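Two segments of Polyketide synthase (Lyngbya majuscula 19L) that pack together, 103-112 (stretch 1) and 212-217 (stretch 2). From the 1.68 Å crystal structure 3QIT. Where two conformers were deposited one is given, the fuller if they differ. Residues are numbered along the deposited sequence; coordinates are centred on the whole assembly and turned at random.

Stretch 1, residues 103-112: SMGAMLATAI
Stretch 2, residues 212-217: GLNNLP

The contact joins a helix, residues 104-112, to a segment without regular helix or strand, residues 212-217, in the same chain. It is small, burying 246 Å² summed over both sides, and no hydrogen bond crosses it. The register runs in the same sequence direction on both sides: Met104 CA to Asn214 CA is 6.1 Å, Met107 CA to Asn215 CA is 7.6 Å and Ala111 CA to Leu216 CA is 9.0 Å, so the backbones diverge along the helix.

Ser103 (phi/psi 55/-121, chi1 t) occupies the N-cap position, but its side chain makes no capping bond. Its carbonyl starts the helical ladder instead: Met107 N donates to Ser103 O at 3.1 Å, and Ala106 N makes a weak bond to the same Ser103 O at 2.9 Å. From Met104 onward phi stays between -50 and -69° and psi between -31 and -48°.

Met104 points its CA-to-CB bond toward stretch 2. Its t, t, p rotamer brings Met104 SD to 4.1 Å from Leu213 O, while Met104 CG lies 4.4 Å from Asn214 O. These are contacts with backbone oxygens; the closest side-chain approach of Leu213 (phi/psi -65/-35, m, t) is CB, 5.2 Å from Met104 SD. Gly105 and Ala106 are out of reach.

Met107, one turn on, also points toward stretch 2 and has 64 Å² covered, the largest share of any residue here. Its t, m, m rotamer places Met107 CE 3.2 Å from Asn214 O (Asn214 -64/-26, chi1 m), the closest approach in the contact. Met107 CG is 4.0 Å from Asn215 OD1: the Asn215 (-143/159) CA-to-CB bond points away, but with chi1 m and chi2 -62° the end comes nearer. Asn214 O and Asn215 OD1 are 3.1 Å apart, two acceptors that cannot bond to each other. Met107 SD lies 4.3 Å from Leu216 CD1, an apolar contact.

Leu108 (m, t) and Ala109 make no contact. Thr110 (chi1 p) is likewise uninvolved; its OG1 donates to Met107 O at 2.7 Å, and that carbonyl also accepts from Ala111 N at 3.2 Å.

Ala111 points toward stretch 2 and sets CB 3.9 Å from Leu216 CD1. Leu216 (-76/170, m, t) starts sideways, but its end comes nearer, so CD1 meets both Met107 and Ala111 despite the wide CA spacing. Ile112 (t, p), past which the helix continues, is out of reach, as are Gly212 (69/26) and Pro217 (-71/129, C-gamma endo). All of stretch 2 is poorly ordered, which tempers the precision of these distances.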

# COMPACT_ATOMS: atom_id res chain seq x y z
N SER B 103 -13.72 8.00 -14.47
CA SER B 103 -12.32 7.54 -14.78
C SER B 103 -11.72 6.66 -13.67
O SER B 103 -12.28 5.60 -13.38
CB SER B 103 -11.44 8.74 -15.12
OG SER B 103 -10.23 8.28 -15.71
N MET B 104 -10.59 7.03 -13.05
CA MET B 104 -10.13 6.27 -11.86
C MET B 104 -11.24 6.08 -10.80
O MET B 104 -11.31 5.03 -10.14
CB MET B 104 -8.89 6.89 -11.19
CG MET B 104 -8.41 6.06 -9.99
SD MET B 104 -6.99 6.82 -9.15
CE MET B 104 -7.83 8.12 -8.25
N GLY B 105 -12.08 7.10 -10.61
CA GLY B 105 -13.18 6.98 -9.68
C GLY B 105 -14.20 5.93 -10.09
O GLY B 105 -14.82 5.31 -9.25
N ALA B 106 -14.37 5.72 -11.40
CA ALA B 106 -15.24 4.66 -11.89
C ALA B 106 -14.64 3.29 -11.59
O ALA B 106 -15.36 2.36 -11.20
CB ALA B 106 -15.47 4.82 -13.40
N MET B 107 -13.32 3.16 -11.74
CA MET B 107 -12.62 1.92 -11.37
C MET B 107 -12.83 1.65 -9.88
O MET B 107 -13.21 0.56 -9.50
CB MET B 107 -11.10 2.01 -11.67
CG MET B 107 -10.33 0.75 -11.30
SD MET B 107 -9.89 0.64 -9.54
CE MET B 107 -8.68 1.96 -9.34
N LEU B 108 -12.63 2.67 -9.04
CA LEU B 108 -12.85 2.51 -7.60
C LEU B 108 -14.29 2.15 -7.26
O LEU B 108 -14.54 1.31 -6.38
CB LEU B 108 -12.39 3.73 -6.79
CG LEU B 108 -10.86 3.93 -6.83
CD1 LEU B 108 -10.52 5.39 -6.42
CD2 LEU B 108 -10.14 2.94 -5.93
N ALA B 109 -15.21 2.78 -7.97
CA ALA B 109 -16.63 2.50 -7.80
C ALA B 109 -16.93 1.05 -8.13
O ALA B 109 -17.70 0.41 -7.41
CB ALA B 109 -17.46 3.44 -8.65
N THR B 110 -16.34 0.51 -9.20
CA THR B 110 -16.59 -0.91 -9.53
C THR B 110 -16.09 -1.84 -8.43
O THR B 110 -16.72 -2.86 -8.12
CB THR B 110 -15.99 -1.38 -10.90
OG1 THR B 110 -14.56 -1.34 -10.88
CG2 THR B 110 -16.52 -0.55 -12.05
N ALA B 111 -14.96 -1.51 -7.85
CA ALA B 111 -14.40 -2.35 -6.82
C ALA B 111 -15.27 -2.32 -5.57
O ALA B 111 -15.61 -3.37 -5.01
CB ALA B 111 -12.96 -1.97 -6.52
N ILE B 112 -15.71 -1.14 -5.18
CA ILE B 112 -16.55 -1.07 -3.97
C ILE B 112 -17.92 -1.73 -4.18
O ILE B 112 -18.42 -2.39 -3.28
CB ILE B 112 -16.60 0.34 -3.35
CG1 ILE B 112 -16.99 0.26 -1.86
CG2 ILE B 112 -17.58 1.22 -4.05
CD1 ILE B 112 -15.89 -0.25 -0.94
N GLY B 212 1.53 2.90 -9.67
CA GLY B 212 0.50 1.89 -9.91
C GLY B 212 -0.83 2.24 -9.25
O GLY B 212 -1.63 1.36 -8.94
N LEU B 213 -1.04 3.54 -9.06
CA LEU B 213 -2.23 4.08 -8.39
C LEU B 213 -3.51 3.81 -9.17
O LEU B 213 -4.57 3.58 -8.58
CB LEU B 213 -2.08 5.59 -8.20
CG LEU B 213 -1.16 6.06 -7.08
CD1 LEU B 213 -0.61 7.44 -7.40
CD2 LEU B 213 -1.92 6.07 -5.76
N ASN B 214 -3.40 3.84 -10.50
CA ASN B 214 -4.54 3.76 -11.41
C ASN B 214 -5.33 2.46 -11.34
O ASN B 214 -6.52 2.45 -11.66
CB ASN B 214 -4.09 4.04 -12.85
CG ASN B 214 -3.40 5.39 -13.01
OD1 ASN B 214 -3.76 6.38 -12.36
ND2 ASN B 214 -2.40 5.45 -13.88
N ASN B 215 -4.68 1.37 -10.93
CA ASN B 215 -5.31 0.05 -10.92
C ASN B 215 -4.94 -0.85 -9.73
O ASN B 215 -3.90 -0.65 -9.10
CB ASN B 215 -5.04 -0.68 -12.24
CG ASN B 215 -5.76 -0.05 -13.42
OD1 ASN B 215 -6.99 -0.00 -13.46
ND2 ASN B 215 -4.99 0.44 -14.39
N LEU B 216 -5.80 -1.83 -9.45
CA LEU B 216 -5.57 -2.83 -8.41
C LEU B 216 -4.55 -3.88 -8.86
O LEU B 216 -4.18 -3.91 -10.03
CB LEU B 216 -6.90 -3.49 -8.04
CG LEU B 216 -7.85 -2.72 -7.11
CD1 LEU B 216 -9.30 -3.08 -7.39
CD2 LEU B 216 -7.49 -2.96 -5.65
N PRO B 217 -4.07 -4.75 -7.93
CA PRO B 217 -3.23 -5.87 -8.35
C PRO B 217 -4.01 -6.95 -9.10
O PRO B 217 -5.06 -7.40 -8.63
CB PRO B 217 -2.70 -6.43 -7.01
CG PRO B 217 -3.69 -5.99 -6.00
CD PRO B 217 -4.15 -4.64 -6.46